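PDB 2ZTB: crystal protein from Bacillus thuringiensis serovar dakota, which is a parasporin-2 toxin that recognizes cancer cells and, as an elongated beta-rich protein, probably acts by forming pores in their membranes. Local coordinates for residues Ala187-Phe199 with Trp211-Thr225. Numbering follows the deposited sequence.
Sequences APITVDGYFGANF and WFNPARDVLNTTSGT
Strand 187-192 pairs antiparallel with strand 223-225, and beyond the corner at Gly-193, strand 194-199 pairs antiparallel with strand 211-214. Ile-189 and Gly-224 exchange two backbone hydrogen bonds, and Val-191 N reaches Thr-222 O (2.8 Å). Phe-195 with Asn-213 and Ala-197 with Trp-211 form reciprocal pairs in the second ladder. Ala-215 N donates to Gly-193 O at 2.8 Å, holding the weakly bonded helical turn at about 215-218 against the corner. This turn and the following loop join the two ladders toward one end of the elongated molecule. The Phe-195 ring packs against them. Its edge lies near Ala-215 CA, while Val-218 CG2 approaches Phe-195 CD1 obliquely at 3.6 Å. The Leu-219 side chain runs at about a right angle to that of Phe-195, with Leu-219 CD1 3.8 Å from Phe-195 CE1. Val-191 CG1, anti to the backbone N (chi1 163°), meets Ala-215 CB at 3.9 Å. Phe-199 CE1 approaches Trp-211 CD1 at 3.8 Å, with the ring planes at 78°. On the face opposite Phe-195, Phe-212 CD2 rests on Gly-196 CA (3.7 Å). Helix 20-31 covers the Phe-195 face through Phe-27 and Val-23, and Tyr-31 stacks on Trp-211. Tyr-59 stacks on Phe-212, and strand 61-90 flanks strand 187-192.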
ATOM      1  N   ALA A 187       8.812   3.884  -4.247  1.00 58.08           N
ATOM      2  CA  ALA A 187      10.153   3.445  -3.897  1.00 57.94           C
ATOM      3  C   ALA A 187      10.753   2.789  -5.141  1.00 58.06           C
ATOM      4  O   ALA A 187      10.042   2.099  -5.880  1.00 57.56           O
ATOM      5  CB  ALA A 187      10.105   2.454  -2.753  1.00 57.58           C
ATOM      6  N   PRO A 188      12.056   3.016  -5.389  1.00 58.24           N
ATOM      7  CA  PRO A 188      12.714   2.293  -6.476  1.00 58.26           C
ATOM      8  C   PRO A 188      12.869   0.808  -6.125  1.00 58.71           C
ATOM      9  O   PRO A 188      13.149   0.461  -4.970  1.00 58.62           O
ATOM     10  CB  PRO A 188      14.082   2.970  -6.570  1.00 58.01           C
ATOM     11  CG  PRO A 188      14.321   3.530  -5.169  1.00 58.41           C
ATOM     12  CD  PRO A 188      12.973   3.942  -4.684  1.00 57.96           C
ATOM     13  N   ILE A 189      12.627  -0.053  -7.107  1.00 59.09           N
ATOM     14  CA  ILE A 189      13.003  -1.458  -7.023  1.00 59.77           C
ATOM     15  C   ILE A 189      14.303  -1.635  -7.814  1.00 59.85           C
ATOM     16  O   ILE A 189      14.413  -1.146  -8.946  1.00 60.08           O
ATOM     17  CB  ILE A 189      11.940  -2.394  -7.667  1.00 59.93           C
ATOM     18  CG1 ILE A 189      10.510  -2.121  -7.123  1.00 60.99           C
ATOM     19  CG2 ILE A 189      12.384  -3.867  -7.578  1.00 58.72           C
ATOM     20  CD1 ILE A 189      10.244  -2.689  -5.776  1.00 64.27           C
ATOM     21  N   THR A 190      15.272  -2.338  -7.237  1.00 59.60           N
ATOM     22  CA  THR A 190      16.542  -2.580  -7.926  1.00 59.63           C
ATOM     23  C   THR A 190      16.965  -4.039  -7.842  1.00 59.73           C
ATOM     24  O   THR A 190      16.779  -4.695  -6.813  1.00 60.10           O
ATOM     25  CB  THR A 190      17.691  -1.703  -7.391  1.00 59.44           C
ATOM     26  OG1 THR A 190      17.939  -2.032  -6.019  1.00 60.02           O
ATOM     27  CG2 THR A 190      17.367  -0.208  -7.528  1.00 59.51           C
ATOM     28  N   VAL A 191      17.531  -4.542  -8.936  1.00 59.47           N
ATOM     29  CA  VAL A 191      18.059  -5.901  -8.966  1.00 59.39           C
ATOM     30  C   VAL A 191      19.597  -5.869  -9.072  1.00 59.44           C
ATOM     31  O   VAL A 191      20.159  -5.118  -9.867  1.00 59.60           O
ATOM     32  CB  VAL A 191      17.388  -6.753 -10.094  1.00 59.27           C
ATOM     33  CG1 VAL A 191      18.204  -7.994 -10.407  1.00 58.63           C
ATOM     34  CG2 VAL A 191      15.965  -7.141  -9.689  1.00 58.49           C
ATOM     35  N   ASP A 192      20.260  -6.665  -8.239  1.00 59.28           N
ATOM     36  CA  ASP A 192      21.710  -6.809  -8.290  1.00 59.62           C
ATOM     37  C   ASP A 192      22.093  -8.258  -8.046  1.00 59.30           C
ATOM     38  O   ASP A 192      21.390  -8.970  -7.321  1.00 59.69           O
ATOM     39  CB  ASP A 192      22.407  -5.882  -7.277  1.00 59.63           C
ATOM     40  CG  ASP A 192      22.007  -6.168  -5.843  1.00 60.89           C
ATOM     41  OD1 ASP A 192      22.724  -6.963  -5.190  1.00 61.22           O
ATOM     42  OD2 ASP A 192      20.978  -5.606  -5.371  1.00 61.81           O
ATOM     43  N   GLY A 193      23.202  -8.691  -8.649  1.00 58.59           N
ATOM     44  CA  GLY A 193      23.656 -10.077  -8.519  1.00 57.77           C
ATOM     45  C   GLY A 193      23.789 -10.782  -9.856  1.00 57.59           C
ATOM     46  O   GLY A 193      23.957 -10.135 -10.882  1.00 57.76           O
ATOM     47  N   TYR A 194      23.683 -12.110  -9.851  1.00 57.15           N
ATOM     48  CA  TYR A 194      24.135 -12.912 -10.994  1.00 56.52           C
ATOM     49  C   TYR A 194      23.153 -13.974 -11.457  1.00 56.01           C
ATOM     50  O   TYR A 194      22.305 -14.436 -10.681  1.00 56.11           O
ATOM     51  CB  TYR A 194      25.492 -13.577 -10.682  1.00 56.77           C
ATOM     52  CG  TYR A 194      26.563 -12.601 -10.238  1.00 56.91           C
ATOM     53  CD1 TYR A 194      26.623 -12.165  -8.908  1.00 57.28           C
ATOM     54  CD2 TYR A 194      27.515 -12.113 -11.138  1.00 56.96           C
ATOM     55  CE1 TYR A 194      27.577 -11.258  -8.486  1.00 56.63           C
ATOM     56  CE2 TYR A 194      28.502 -11.205 -10.720  1.00 57.01           C
ATOM     57  CZ  TYR A 194      28.510 -10.780  -9.391  1.00 57.78           C
ATOM     58  OH  TYR A 194      29.462  -9.891  -8.943  1.00 59.33           O
ATOM     59  N   PHE A 195      23.279 -14.329 -12.739  1.00 54.84           N
ATOM     60  CA  PHE A 195      22.704 -15.542 -13.312  1.00 53.27           C
ATOM     61  C   PHE A 195      23.831 -16.502 -13.712  1.00 53.03           C
ATOM     62  O   PHE A 195      24.968 -16.076 -13.979  1.00 52.40           O
ATOM     63  CB  PHE A 195      21.896 -15.215 -14.551  1.00 53.02           C
ATOM     64  CG  PHE A 195      20.534 -14.629 -14.276  1.00 51.87           C
ATOM     65  CD1 PHE A 195      20.394 -13.310 -13.879  1.00 51.25           C
ATOM     66  CD2 PHE A 195      19.392 -15.387 -14.484  1.00 50.40           C
ATOM     67  CE1 PHE A 195      19.139 -12.766 -13.643  1.00 53.17           C
ATOM     68  CE2 PHE A 195      18.135 -14.850 -14.264  1.00 51.11           C
ATOM     69  CZ  PHE A 195      18.005 -13.534 -13.848  1.00 51.91           C
ATOM     70  N   GLY A 196      23.501 -17.793 -13.774  1.00 52.38           N
ATOM     71  CA  GLY A 196      24.455 -18.842 -14.148  1.00 51.65           C
ATOM     72  C   GLY A 196      24.007 -19.507 -15.436  1.00 51.52           C
ATOM     73  O   GLY A 196      22.836 -19.456 -15.785  1.00 51.74           O
ATOM     74  N   ALA A 197      24.942 -20.099 -16.164  1.00 51.30           N
ATOM     75  CA  ALA A 197      24.617 -20.890 -17.347  1.00 51.42           C
ATOM     76  C   ALA A 197      25.590 -22.039 -17.478  1.00 51.77           C
ATOM     77  O   ALA A 197      26.786 -21.887 -17.197  1.00 51.91           O
ATOM     78  CB  ALA A 197      24.632 -20.027 -18.618  1.00 50.82           C
ATOM     79  N   ASN A 198      25.080 -23.194 -17.893  1.00 52.65           N
ATOM     80  CA  ASN A 198      25.953 -24.335 -18.212  1.00 53.55           C
ATOM     81  C   ASN A 198      25.920 -24.666 -19.689  1.00 53.76           C
ATOM     82  O   ASN A 198      24.849 -24.755 -20.295  1.00 54.42           O
ATOM     83  CB  ASN A 198      25.638 -25.571 -17.357  1.00 53.89           C
ATOM     84  CG  ASN A 198      24.215 -26.083 -17.545  1.00 55.10           C
ATOM     85  OD1 ASN A 198      23.265 -25.539 -16.978  1.00 55.55           O
ATOM     86  ND2 ASN A 198      24.067 -27.144 -18.336  1.00 55.70           N
ATOM     87  N   PHE A 199      27.103 -24.856 -20.263  1.00 53.86           N
ATOM     88  CA  PHE A 199      27.251 -25.006 -21.692  1.00 53.72           C
ATOM     89  C   PHE A 199      27.556 -26.459 -22.080  1.00 54.93           C
ATOM     90  O   PHE A 199      28.064 -27.229 -21.241  1.00 54.89           O
ATOM     91  CB  PHE A 199      28.318 -24.017 -22.193  1.00 53.15           C
ATOM     92  CG  PHE A 199      27.905 -22.579 -22.032  1.00 52.06           C
ATOM     93  CD1 PHE A 199      28.038 -21.929 -20.786  1.00 51.27           C
ATOM     94  CD2 PHE A 199      27.349 -21.882 -23.099  1.00 50.30           C
ATOM     95  CE1 PHE A 199      27.618 -20.601 -20.610  1.00 49.98           C
ATOM     96  CE2 PHE A 199      26.932 -20.549 -22.939  1.00 52.32           C
ATOM     97  CZ  PHE A 199      27.060 -19.913 -21.683  1.00 50.52           C
ATOM     98  N   TRP A 211      29.388 -20.545 -16.359  1.00 50.61           N
ATOM     99  CA  TRP A 211      29.607 -19.102 -16.332  1.00 50.18           C
ATOM    100  C   TRP A 211      28.551 -18.340 -15.545  1.00 50.70           C
ATOM    101  O   TRP A 211      27.393 -18.742 -15.497  1.00 50.73           O
ATOM    102  CB  TRP A 211      29.673 -18.555 -17.765  1.00 48.88           C
ATOM    103  CG  TRP A 211      30.912 -18.979 -18.435  1.00 48.10           C
ATOM    104  CD1 TRP A 211      31.072 -20.057 -19.244  1.00 45.98           C
ATOM    105  CD2 TRP A 211      32.196 -18.356 -18.325  1.00 46.96           C
ATOM    106  NE1 TRP A 211      32.368 -20.147 -19.649  1.00 46.43           N
ATOM    107  CE2 TRP A 211      33.086 -19.113 -19.103  1.00 46.16           C
ATOM    108  CE3 TRP A 211      32.675 -17.219 -17.650  1.00 46.92           C
ATOM    109  CZ2 TRP A 211      34.444 -18.782 -19.237  1.00 46.24           C
ATOM    110  CZ3 TRP A 211      34.043 -16.891 -17.784  1.00 46.63           C
ATOM    111  CH2 TRP A 211      34.893 -17.667 -18.578  1.00 46.88           C
ATOM    112  N   PHE A 212      28.976 -17.220 -14.957  1.00 51.45           N
ATOM    113  CA  PHE A 212      28.106 -16.270 -14.260  1.00 52.09           C
ATOM    114  C   PHE A 212      28.279 -14.882 -14.829  1.00 52.69           C
ATOM    115  O   PHE A 212      29.401 -14.453 -15.110  1.00 54.37           O
ATOM    116  CB  PHE A 212      28.392 -16.285 -12.754  1.00 51.85           C
ATOM    117  CG  PHE A 212      28.366 -17.660 -12.179  1.00 51.82           C
ATOM    118  CD1 PHE A 212      29.531 -18.422 -12.123  1.00 51.98           C
ATOM    119  CD2 PHE A 212      27.163 -18.226 -11.759  1.00 52.42           C
ATOM    120  CE1 PHE A 212      29.511 -19.716 -11.645  1.00 52.95           C
ATOM    121  CE2 PHE A 212      27.126 -19.527 -11.271  1.00 52.56           C
ATOM    122  CZ  PHE A 212      28.305 -20.272 -11.214  1.00 53.91           C
ATOM    123  N   ASN A 213      27.166 -14.199 -15.038  1.00 52.96           N
ATOM    124  CA  ASN A 213      27.168 -12.837 -15.537  1.00 53.45           C
ATOM    125  C   ASN A 213      26.238 -12.019 -14.685  1.00 53.72           C
ATOM    126  O   ASN A 213      25.202 -12.524 -14.253  1.00 53.68           O
ATOM    127  CB  ASN A 213      26.720 -12.783 -17.003  1.00 54.06           C
ATOM    128  CG  ASN A 213      27.838 -13.104 -17.953  1.00 54.54           C
ATOM    129  OD1 ASN A 213      28.539 -12.217 -18.429  1.00 55.42           O
ATOM    130  ND2 ASN A 213      28.035 -14.380 -18.211  1.00 57.13           N
ATOM    131  N   PRO A 214      26.605 -10.754 -14.413  1.00 54.19           N
ATOM    132  CA  PRO A 214      25.686  -9.906 -13.648  1.00 53.86           C
ATOM    133  C   PRO A 214      24.345  -9.823 -14.350  1.00 54.14           C
ATOM    134  O   PRO A 214      24.282  -9.890 -15.582  1.00 53.70           O
ATOM    135  CB  PRO A 214      26.376  -8.532 -13.627  1.00 53.43           C
ATOM    136  CG  PRO A 214      27.457  -8.614 -14.630  1.00 54.79           C
ATOM    137  CD  PRO A 214      27.849 -10.049 -14.768  1.00 53.94           C
ATOM    138  N   ALA A 215      23.284  -9.698 -13.558  1.00 54.53           N
ATOM    139  CA  ALA A 215      21.913  -9.547 -14.049  1.00 54.73           C
ATOM    140  C   ALA A 215      21.768  -8.542 -15.207  1.00 55.06           C
ATOM    141  O   ALA A 215      20.997  -8.773 -16.130  1.00 55.85           O
ATOM    142  CB  ALA A 215      20.982  -9.166 -12.864  1.00 54.40           C
ATOM    143  N   ARG A 216      22.506  -7.437 -15.159  1.00 55.64           N
ATOM    144  CA  ARG A 216      22.429  -6.380 -16.186  1.00 56.45           C
ATOM    145  C   ARG A 216      22.886  -6.853 -17.576  1.00 55.78           C
ATOM    146  O   ARG A 216      22.470  -6.285 -18.590  1.00 56.33           O
ATOM    147  CB  ARG A 216      23.221  -5.128 -15.742  1.00 56.16           C
ATOM    148  CG  ARG A 216      24.650  -5.071 -16.241  1.00 58.42           C
ATOM    149  CD  ARG A 216      25.398  -3.830 -15.754  1.00 59.45           C
ATOM    150  NE  ARG A 216      25.874  -4.019 -14.383  1.00 64.73           N
ATOM    151  CZ  ARG A 216      27.072  -4.493 -14.062  1.00 64.39           C
ATOM    152  NH1 ARG A 216      27.396  -4.640 -12.786  1.00 65.70           N
ATOM    153  NH2 ARG A 216      27.942  -4.814 -15.007  1.00 65.40           N
ATOM    154  N   ASP A 217      23.732  -7.884 -17.617  1.00 54.41           N
ATOM    155  CA  ASP A 217      24.174  -8.491 -18.872  1.00 53.87           C
ATOM    156  C   ASP A 217      23.139  -9.384 -19.558  1.00 53.56           C
ATOM    157  O   ASP A 217      23.252  -9.624 -20.759  1.00 53.59           O
ATOM    158  CB  ASP A 217      25.440  -9.332 -18.659  1.00 54.07           C
ATOM    159  CG  ASP A 217      26.661  -8.498 -18.326  1.00 55.17           C
ATOM    160  OD1 ASP A 217      26.586  -7.247 -18.335  1.00 55.68           O
ATOM    161  OD2 ASP A 217      27.715  -9.109 -18.062  1.00 58.46           O
ATOM    162  N   VAL A 218      22.161  -9.908 -18.812  1.00 52.94           N
ATOM    163  CA  VAL A 218      21.243 -10.909 -19.383  1.00 52.27           C
ATOM    164  C   VAL A 218      19.744 -10.533 -19.284  1.00 52.66           C
ATOM    165  O   VAL A 218      18.887 -11.198 -19.891  1.00 52.70           O
ATOM    166  CB  VAL A 218      21.523 -12.331 -18.808  1.00 52.98           C
ATOM    167  CG1 VAL A 218      22.957 -12.812 -19.214  1.00 50.52           C
ATOM    168  CG2 VAL A 218      21.349 -12.368 -17.251  1.00 50.27           C
ATOM    169  N   LEU A 219      19.441  -9.463 -18.547  1.00 52.08           N
ATOM    170  CA  LEU A 219      18.071  -8.984 -18.385  1.00 52.50           C
ATOM    171  C   LEU A 219      17.904  -7.688 -19.158  1.00 53.04           C
ATOM    172  O   LEU A 219      18.866  -6.937 -19.329  1.00 52.83           O
ATOM    173  CB  LEU A 219      17.730  -8.754 -16.881  1.00 52.38           C
ATOM    174  CG  LEU A 219      17.626  -9.950 -15.906  1.00 52.03           C
ATOM    175  CD1 LEU A 219      17.488  -9.496 -14.466  1.00 53.55           C
ATOM    176  CD2 LEU A 219      16.477 -10.893 -16.236  1.00 52.01           C
ATOM    177  N   ASN A 220      16.674  -7.415 -19.599  1.00 53.79           N
ATOM    178  CA  ASN A 220      16.368  -6.218 -20.377  1.00 54.12           C
ATOM    179  C   ASN A 220      16.335  -4.966 -19.533  1.00 54.71           C
ATOM    180  O   ASN A 220      16.463  -3.853 -20.053  1.00 55.25           O
ATOM    181  CB  ASN A 220      15.047  -6.379 -21.124  1.00 53.56           C
ATOM    182  CG  ASN A 220      15.135  -7.407 -22.225  1.00 54.15           C
ATOM    183  OD1 ASN A 220      16.173  -7.546 -22.894  1.00 52.82           O
ATOM    184  ND2 ASN A 220      14.046  -8.137 -22.430  1.00 51.61           N
ATOM    185  N   THR A 221      16.147  -5.155 -18.232  1.00 55.12           N
ATOM    186  CA  THR A 221      16.199  -4.065 -17.268  1.00 55.90           C
ATOM    187  C   THR A 221      16.553  -4.668 -15.929  1.00 55.99           C
ATOM    188  O   THR A 221      16.423  -5.873 -15.744  1.00 56.33           O
ATOM    189  CB  THR A 221      14.838  -3.277 -17.130  1.00 56.74           C
ATOM    190  OG1 THR A 221      15.073  -2.117 -16.316  1.00 60.00           O
ATOM    191  CG2 THR A 221      13.767  -4.095 -16.435  1.00 52.95           C
ATOM    192  N   THR A 222      16.980  -3.836 -14.991  1.00 56.44           N
ATOM    193  CA  THR A 222      17.272  -4.312 -13.643  1.00 57.02           C
ATOM    194  C   THR A 222      16.612  -3.428 -12.592  1.00 57.25           C
ATOM    195  O   THR A 222      16.972  -3.474 -11.413  1.00 57.39           O
ATOM    196  CB  THR A 222      18.794  -4.382 -13.368  1.00 57.41           C
ATOM    197  OG1 THR A 222      19.383  -3.108 -13.665  1.00 57.90           O
ATOM    198  CG2 THR A 222      19.461  -5.487 -14.209  1.00 56.74           C
ATOM    199  N   SER A 223      15.647  -2.618 -13.015  1.00 57.77           N
ATOM    200  CA  SER A 223      14.894  -1.821 -12.065  1.00 58.42           C
ATOM    201  C   SER A 223      13.403  -1.787 -12.337  1.00 58.62           C
ATOM    202  O   SER A 223      12.949  -2.108 -13.431  1.00 59.06           O
ATOM    203  CB  SER A 223      15.462  -0.399 -11.966  1.00 58.38           C
ATOM    204  OG  SER A 223      15.424   0.242 -13.212  1.00 59.06           O
ATOM    205  N   GLY A 224      12.653  -1.399 -11.311  1.00 58.85           N
ATOM    206  CA  GLY A 224      11.232  -1.143 -11.419  1.00 58.75           C
ATOM    207  C   GLY A 224      10.820  -0.150 -10.354  1.00 58.99           C
ATOM    208  O   GLY A 224      11.672   0.511  -9.753  1.00 58.66           O
ATOM    209  N   THR A 225       9.512  -0.065 -10.101  1.00 58.73           N
ATOM    210  CA  THR A 225       8.945   0.958  -9.215  1.00 58.62           C
ATOM    211  C   THR A 225       7.812   0.404  -8.353  1.00 58.40           C
ATOM    212  O   THR A 225       6.915  -0.283  -8.840  1.00 57.18           O
ATOM    213  CB  THR A 225       8.433   2.179 -10.024  1.00 58.63           C
ATOM    214  OG1 THR A 225       9.452   2.616 -10.926  1.00 59.05           O
ATOM    215  CG2 THR A 225       8.055   3.350  -9.107  1.00 59.12           C
TER